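Local coordinates for D-alanine--D-alanine ligase (Coxiella burnetii, PDB 3TQT), which joins two D-alanine molecules into D-alanyl-D-alanine at the cost of ATP, supplying a dipeptide for the peptidoglycan of the bacterial cell wall, at residues V279-Q282 and I283-I286; D289-M293 and V294-G298; K200-T203 and E204-K207. All blocks are in the same frame, centred on the assembly; numbering follows the deposited sequence.

Contact 1: residues V279-Q282 and I283-I286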
loop_
_atom_site.group_PDB
_atom_site.type_symbol
_atom_site.label_atom_id
_atom_site.label_comp_id
_atom_site.label_asym_id
_atom_site.label_seq_id
_atom_site.Cartn_x
_atom_site.Cartn_y
_atom_site.Cartn_z
ATOM N N VAL A 279 22.551 -19.674 15.065
ATOM C CA VAL A 279 22.056 -18.315 14.933
ATOM C C VAL A 279 21.978 -17.920 13.465
ATOM O O VAL A 279 20.989 -17.333 13.030
ATOM C CB VAL A 279 22.898 -17.312 15.745
ATOM C CG1 VAL A 279 22.541 -15.885 15.370
ATOM C CG2 VAL A 279 22.671 -17.536 17.227
ATOM N N THR A 280 23.010 -18.262 12.698
ATOM C CA THR A 280 23.005 -17.999 11.263
ATOM C C THR A 280 21.758 -18.585 10.623
ATOM O O THR A 280 21.051 -17.907 9.875
ATOM C CB THR A 280 24.234 -18.607 10.571
ATOM O OG1 THR A 280 25.423 -17.978 11.061
ATOM C CG2 THR A 280 24.149 -18.400 9.068
ATOM N N LYS A 281 21.493 -19.853 10.922
ATOM C CA LYS A 281 20.331 -20.544 10.383
ATOM C C LYS A 281 19.027 -19.861 10.779
ATOM O O LYS A 281 18.098 -19.781 9.981
ATOM C CB LYS A 281 20.309 -22.006 10.839
ATOM C CG LYS A 281 21.426 -22.864 10.254
ATOM C CD LYS A 281 21.406 -22.852 8.732
ATOM C CE LYS A 281 22.448 -23.807 8.160
ATOM N NZ LYS A 281 22.392 -23.885 6.668
ATOM N N GLN A 282 18.956 -19.377 12.015
ATOM C CA GLN A 282 17.743 -18.717 12.490
ATOM C C GLN A 282 17.530 -17.417 11.738
ATOM O O GLN A 282 16.443 -17.147 11.232
ATOM C CB GLN A 282 17.828 -18.422 13.978
ATOM C CG GLN A 282 17.580 -19.603 14.871
ATOM C CD GLN A 282 17.702 -19.211 16.325
ATOM O OE1 GLN A 282 16.925 -18.400 16.829
ATOM N NE2 GLN A 282 18.702 -19.763 17.001
ATOM N N ILE A 283 18.580 -16.608 11.677
ATOM C CA ILE A 283 18.523 -15.359 10.938
ATOM C C ILE A 283 18.001 -15.602 9.521
ATOM O O ILE A 283 17.090 -14.928 9.049
ATOM C CB ILE A 283 19.903 -14.695 10.906
ATOM C CG1 ILE A 283 20.279 -14.237 12.325
ATOM C CG2 ILE A 283 19.901 -13.528 9.920
ATOM C CD1 ILE A 283 21.695 -13.755 12.471
ATOM N N GLN A 284 18.570 -16.585 8.843
ATOM C CA GLN A 284 18.165 -16.857 7.476
ATOM C C GLN A 284 16.711 -17.321 7.408
ATOM O O GLN A 284 15.947 -16.853 6.559
ATOM C CB GLN A 284 19.122 -17.854 6.820
ATOM C CG GLN A 284 20.481 -17.236 6.513
ATOM C CD GLN A 284 21.509 -18.258 6.081
ATOM O OE1 GLN A 284 21.616 -19.333 6.665
ATOM N NE2 GLN A 284 22.267 -17.927 5.048
ATOM N N GLN A 285 16.310 -18.206 8.316
ATOM C CA GLN A 285 14.957 -18.741 8.231
ATOM C C GLN A 285 13.909 -17.695 8.572
ATOM O O GLN A 285 12.865 -17.624 7.925
ATOM C CB GLN A 285 14.760 -19.965 9.113
ATOM C CG GLN A 285 13.401 -20.624 8.881
ATOM C CD GLN A 285 13.246 -21.176 7.466
ATOM O OE1 GLN A 285 13.928 -22.128 7.093
ATOM N NE2 GLN A 285 12.353 -20.573 6.671
ATOM N N ILE A 286 14.194 -16.889 9.583
ATOM C CA ILE A 286 13.263 -15.852 10.005
ATOM C C ILE A 286 13.185 -14.773 8.936
ATOM O O ILE A 286 12.110 -14.246 8.655
ATOM C CB ILE A 286 13.676 -15.228 11.354
ATOM C CG1 ILE A 286 13.594 -16.286 12.461
ATOM C CG2 ILE A 286 12.762 -14.060 11.702
ATOM C CD1 ILE A 286 14.046 -15.782 13.803
HETATM O O HOH W 1 23.799 -21.040 6.390
#
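Thr280 and Gln284 run side by side and point the same way, one helical turn apart, and the methyl CG2 of Thr280 lies 3.6 Å from the amide oxygen OE1 of Gln284. The methyl is there because CG2 stands anti to the backbone N, which leaves OG1 beside that nitrogen (chi1 -64°) and turned back to its own hydrogen-bond partner, the carbonyl oxygen of Ser276. Gln284 is extended beyond CG, and both ends of its amide are engaged: NE2 binds the carbonyl oxygen of Ser243, while OE1 takes a hydrogen bond from a water at 2.8 Å. That same water accepts from Lys281 NZ at 3.2 Å and so bridges Lys281 and Gln284; the lysine chain, bent at chi2 (-57°), brings its ammonium group to the water. Beneath these side chains runs the i to i+4 ladder of an ordinary alpha-helix, part of helix 277-293 in the ATP-grasp region, with Ile283 N to Val279 O at 2.9 Å and practically straight. On the buried side of the helix, Val279 CG1 touches the outer methyl CD1 of Ile283 at 3.7 Å, the two side chains meeting at a slant. Ile283 also packs on Val312, Phe304 and Val306, and Ile286 on Val312, Val314 and Phe304, which seats this face of the helix on strands 298-306 and 312-318.

Contact 2: residues D289-M293 and V294-G298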
loop_
_atom_site.group_PDB
_atom_site.type_symbol
_atom_site.label_atom_id
_atom_site.label_comp_id
_atom_site.label_asym_id
_atom_site.label_seq_id
_atom_site.Cartn_x
_atom_site.Cartn_y
_atom_site.Cartn_z
ATOM N N ASP A 289 10.891 -16.240 6.413
ATOM C CA ASP A 289 9.528 -16.284 6.944
ATOM C C ASP A 289 8.899 -14.891 7.046
ATOM O O ASP A 289 7.724 -14.711 6.749
ATOM C CB ASP A 289 9.507 -16.968 8.307
ATOM C CG ASP A 289 9.850 -18.447 8.222
ATOM O OD1 ASP A 289 9.929 -18.979 7.101
ATOM O OD2 ASP A 289 10.031 -19.074 9.278
ATOM N N ALA A 290 9.688 -13.917 7.483
ATOM C CA ALA A 290 9.229 -12.540 7.587
ATOM C C ALA A 290 8.867 -12.002 6.200
ATOM O O ALA A 290 7.842 -11.370 6.022
ATOM C CB ALA A 290 10.325 -11.679 8.207
ATOM N N PHE A 291 9.763 -12.232 5.245
ATOM C CA PHE A 291 9.562 -11.849 3.856
ATOM C C PHE A 291 8.207 -12.362 3.383
ATOM O O PHE A 291 7.418 -11.637 2.772
ATOM C CB PHE A 291 10.685 -12.471 3.024
ATOM C CG PHE A 291 10.699 -12.038 1.579
ATOM C CD1 PHE A 291 11.469 -10.956 1.174
ATOM C CD2 PHE A 291 9.978 -12.732 0.634
ATOM C CE1 PHE A 291 11.498 -10.574 -0.156
ATOM C CE2 PHE A 291 10.003 -12.352 -0.692
ATOM C CZ PHE A 291 10.758 -11.275 -1.085
ATOM N N LYS A 292 7.926 -13.621 3.686
ATOM C CA LYS A 292 6.683 -14.230 3.228
ATOM C C LYS A 292 5.488 -13.667 3.988
ATOM O O LYS A 292 4.424 -13.427 3.411
ATOM C CB LYS A 292 6.751 -15.756 3.370
ATOM C CG LYS A 292 7.657 -16.418 2.333
ATOM C CD LYS A 292 8.145 -17.791 2.782
ATOM C CE LYS A 292 7.152 -18.885 2.476
ATOM N NZ LYS A 292 7.713 -20.211 2.861
ATOM N N MET A 293 5.685 -13.432 5.281
ATOM C CA MET A 293 4.612 -12.989 6.160
ATOM C C MET A 293 4.074 -11.616 5.796
ATOM O O MET A 293 2.901 -11.331 6.010
ATOM C CB MET A 293 5.084 -12.987 7.609
ATOM C CG MET A 293 3.962 -12.845 8.596
ATOM S SD MET A 293 4.490 -13.516 10.170
ATOM C CE MET A 293 4.689 -15.246 9.753
ATOM N N VAL A 294 4.925 -10.768 5.242
ATOM C CA VAL A 294 4.467 -9.467 4.786
ATOM C C VAL A 294 4.193 -9.483 3.285
ATOM O O VAL A 294 4.014 -8.434 2.676
ATOM C CB VAL A 294 5.490 -8.361 5.110
ATOM C CG1 VAL A 294 5.678 -8.263 6.633
ATOM C CG2 VAL A 294 6.807 -8.645 4.421
ATOM N N HIS A 295 4.190 -10.681 2.704
ATOM C CA HIS A 295 3.843 -10.867 1.290
ATOM C C HIS A 295 4.707 -10.035 0.373
ATOM O O HIS A 295 4.228 -9.424 -0.589
ATOM C CB HIS A 295 2.363 -10.579 1.080
ATOM C CG HIS A 295 1.493 -11.340 2.022
ATOM N ND1 HIS A 295 0.599 -10.734 2.875
ATOM C CD2 HIS A 295 1.419 -12.667 2.280
ATOM C CE1 HIS A 295 -0.005 -11.653 3.602
ATOM N NE2 HIS A 295 0.484 -12.835 3.267
ATOM N N CYS A 296 5.998 -10.027 0.689
ATOM C CA CYS A 296 6.972 -9.307 -0.104
ATOM C C CYS A 296 7.231 -10.031 -1.427
ATOM O O CYS A 296 6.888 -11.210 -1.602
ATOM C CB CYS A 296 8.277 -9.155 0.674
ATOM S SG CYS A 296 9.241 -7.783 0.099
ATOM N N SER A 297 7.819 -9.298 -2.359
ATOM C CA SER A 297 8.173 -9.835 -3.657
ATOM C C SER A 297 9.513 -9.286 -4.029
ATOM O O SER A 297 9.856 -8.160 -3.645
ATOM C CB SER A 297 7.159 -9.390 -4.717
ATOM O OG SER A 297 5.956 -10.096 -4.575
ATOM N N GLY A 298 10.269 -10.085 -4.773
ATOM C CA GLY A 298 11.538 -9.661 -5.337
ATOM C C GLY A 298 12.659 -9.643 -4.318
ATOM O O GLY A 298 13.503 -10.536 -4.288
#
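Helix 277-293 ends in two backbone bonds, Cys296 N to Phe291 O at 3.0 Å, almost in line with the carbonyl, and His295 N to Lys292 O, which comes from well above the plane of its carbonyl group. The turn brings Cys296 over the ring of Phe291. Cys296 CB sits 3.5 Å from the centroid of the Phe291 ring and only 8° off the normal, a CH-pi contact over the face, while Cys296 SG, displaced toward one side of the ring, lies 3.6 Å from Phe291 CE1 in an oblique sulfur-aromatic contact. The two bonds, with His295 in the left-handed helical conformation (phi 56°) as C-prime residue, make a Schellman motif, which turns the chain out of the helix and into strand 298-306. Phe291 offers its face with CG anti to the backbone N (chi1 -174°), which carries the ring forward along the departing chain until Gly298 N lies at its edge, in plane. That N-H is taken by Asn237 OD1. Val294 sets its CG2 methyl against the carbonyl oxygens of Ala290 and Phe291, 3.3 Å from Ala290 O, and packs with Ala290 on Leu148 and Ile317. One face of the imidazole of His295 lies over the carbonyl oxygen of Met293; its ND1 makes a weak hydrogen bond to Gln133 OE1, and the residue packs against Arg218 of the second subunit.

Contact 3: residues K200-T203 and E204-K207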
loop_
_atom_site.group_PDB
_atom_site.type_symbol
_atom_site.label_atom_id
_atom_site.label_comp_id
_atom_site.label_asym_id
_atom_site.label_seq_id
_atom_site.Cartn_x
_atom_site.Cartn_y
_atom_site.Cartn_z
ATOM N N LYS A 200 16.470 9.120 27.719
ATOM C CA LYS A 200 16.886 8.532 28.989
ATOM C C LYS A 200 16.051 9.051 30.162
ATOM O O LYS A 200 16.144 8.528 31.278
ATOM C CB LYS A 200 18.370 8.811 29.230
ATOM C CG LYS A 200 19.150 7.632 29.801
ATOM C CD LYS A 200 20.555 8.055 30.218
ATOM C CE LYS A 200 20.606 8.516 31.676
ATOM N NZ LYS A 200 19.446 9.361 32.105
ATOM N N THR A 201 15.242 10.080 29.919
ATOM C CA THR A 201 14.402 10.642 30.979
ATOM C C THR A 201 12.973 10.886 30.508
ATOM O O THR A 201 12.713 10.916 29.315
ATOM C CB THR A 201 14.950 11.993 31.504
ATOM O OG1 THR A 201 14.845 12.982 30.470
ATOM C CG2 THR A 201 16.387 11.862 31.944
ATOM N N GLU A 202 12.058 11.078 31.457
ATOM C CA GLU A 202 10.668 11.399 31.135
ATOM C C GLU A 202 10.607 12.645 30.275
ATOM O O GLU A 202 9.884 12.699 29.282
ATOM C CB GLU A 202 9.864 11.661 32.410
ATOM C CG GLU A 202 8.563 12.436 32.156
ATOM C CD GLU A 202 7.482 11.559 31.571
ATOM O OE1 GLU A 202 7.307 10.439 32.093
ATOM O OE2 GLU A 202 6.812 11.974 30.591
ATOM N N THR A 203 11.361 13.658 30.685
ATOM C CA THR A 203 11.406 14.930 29.977
ATOM C C THR A 203 11.919 14.753 28.557
ATOM O O THR A 203 11.351 15.296 27.617
ATOM C CB THR A 203 12.286 15.955 30.725
ATOM O OG1 THR A 203 11.688 16.256 31.993
ATOM C CG2 THR A 203 12.431 17.241 29.914
ATOM N N GLU A 204 12.995 13.994 28.399
ATOM C CA GLU A 204 13.521 13.723 27.068
ATOM C C GLU A 204 12.468 13.011 26.250
ATOM O O GLU A 204 12.306 13.284 25.055
ATOM C CB GLU A 204 14.804 12.893 27.132
ATOM C CG GLU A 204 16.022 13.723 27.524
ATOM C CD GLU A 204 17.281 12.890 27.709
ATOM O OE1 GLU A 204 17.394 11.806 27.096
ATOM O OE2 GLU A 204 18.159 13.326 28.475
ATOM N N PHE A 205 11.744 12.106 26.905
ATOM C CA PHE A 205 10.728 11.315 26.220
ATOM C C PHE A 205 9.690 12.227 25.592
ATOM O O PHE A 205 9.436 12.162 24.383
ATOM C CB PHE A 205 10.048 10.342 27.184
ATOM C CG PHE A 205 8.864 9.637 26.590
ATOM C CD1 PHE A 205 9.036 8.623 25.660
ATOM C CD2 PHE A 205 7.578 9.982 26.966
ATOM C CE1 PHE A 205 7.949 7.978 25.119
ATOM C CE2 PHE A 205 6.485 9.341 26.427
ATOM C CZ PHE A 205 6.675 8.334 25.502
ATOM N N THR A 206 9.098 13.096 26.404
ATOM C CA THR A 206 8.003 13.916 25.901
ATOM C C THR A 206 8.527 14.941 24.898
ATOM O O THR A 206 7.849 15.264 23.927
ATOM C CB THR A 206 7.197 14.608 27.029
ATOM O OG1 THR A 206 7.915 15.750 27.497
ATOM C CG2 THR A 206 6.941 13.646 28.185
ATOM N N LYS A 207 9.735 15.455 25.121
ATOM C CA LYS A 207 10.318 16.347 24.128
ATOM C C LYS A 207 10.535 15.632 22.789
ATOM O O LYS A 207 10.314 16.210 21.728
ATOM C CB LYS A 207 11.621 16.959 24.622
ATOM C CG LYS A 207 11.426 18.126 25.574
ATOM C CD LYS A 207 12.758 18.719 25.993
ATOM C CE LYS A 207 12.556 19.931 26.893
ATOM N NZ LYS A 207 11.677 19.613 28.053
#
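The carboxylate of Glu204 is met from above its plane, where the N-H of Lys200 binds Glu204 OE1 at 2.9 Å, 48° out of that plane. Glu204 reaches back over the start of its own helix with CG beside the backbone N and the chain extended beyond it, and Glu204 CG passes 3.3 Å from Thr201 OG1 on the way. The other flat group, the ring of Phe205, is met obliquely by the carbonyl oxygen of Glu202, and it also meets the ring of Tyr171 with the planes about 35° apart. Thr201 is the N-cap of the helix: Thr201 OG1, placed between the backbone N and the carbonyl carbon (chi1 67°), accepts from Glu204 N at 3.0 Å. Glu204 is thus used twice, its N-H given to the cap and its carboxylate accepting from the residue just before it. Further along, the regular helix bonds take over, with Thr206 N to Glu202 O at 3.0 Å and Lys207 N to Thr203 O also at 3.0 Å. Thr203 and Lys207 lie alongside each other and point the same way, with Lys207 CG 3.5 Å from Thr203 O. The turn follows strand 196-199, an edge strand of its four-stranded antiparallel sheet, and opens helix 202-212, with Phe205 packing on Val170 and Glu202 on Tyr171 of the neighbouring helix 170-177.

How the contacts relate
Along the chain contact 3 comes first, then contact 1 and contact 2, all within the ATP-grasp region. Contacts 1 and 2 share helix 277-293: contact 1 covers its early and central turns and contact 2 its C-terminal end, with centres 15 Å apart. This helix packs on the five-stranded antiparallel sheet whose strands 298-306 and 312-318 carry the predicted magnesium ligands. Contact 3 stands apart at the start of helix 202-212, beside the four-stranded sheet, its centre about 36 Å from each of the others. The three thus illustrate the start of one helix and the middle and end of another, on two alpha/beta parts between which, as in other ATP-grasp enzymes, the nucleotide probably lies.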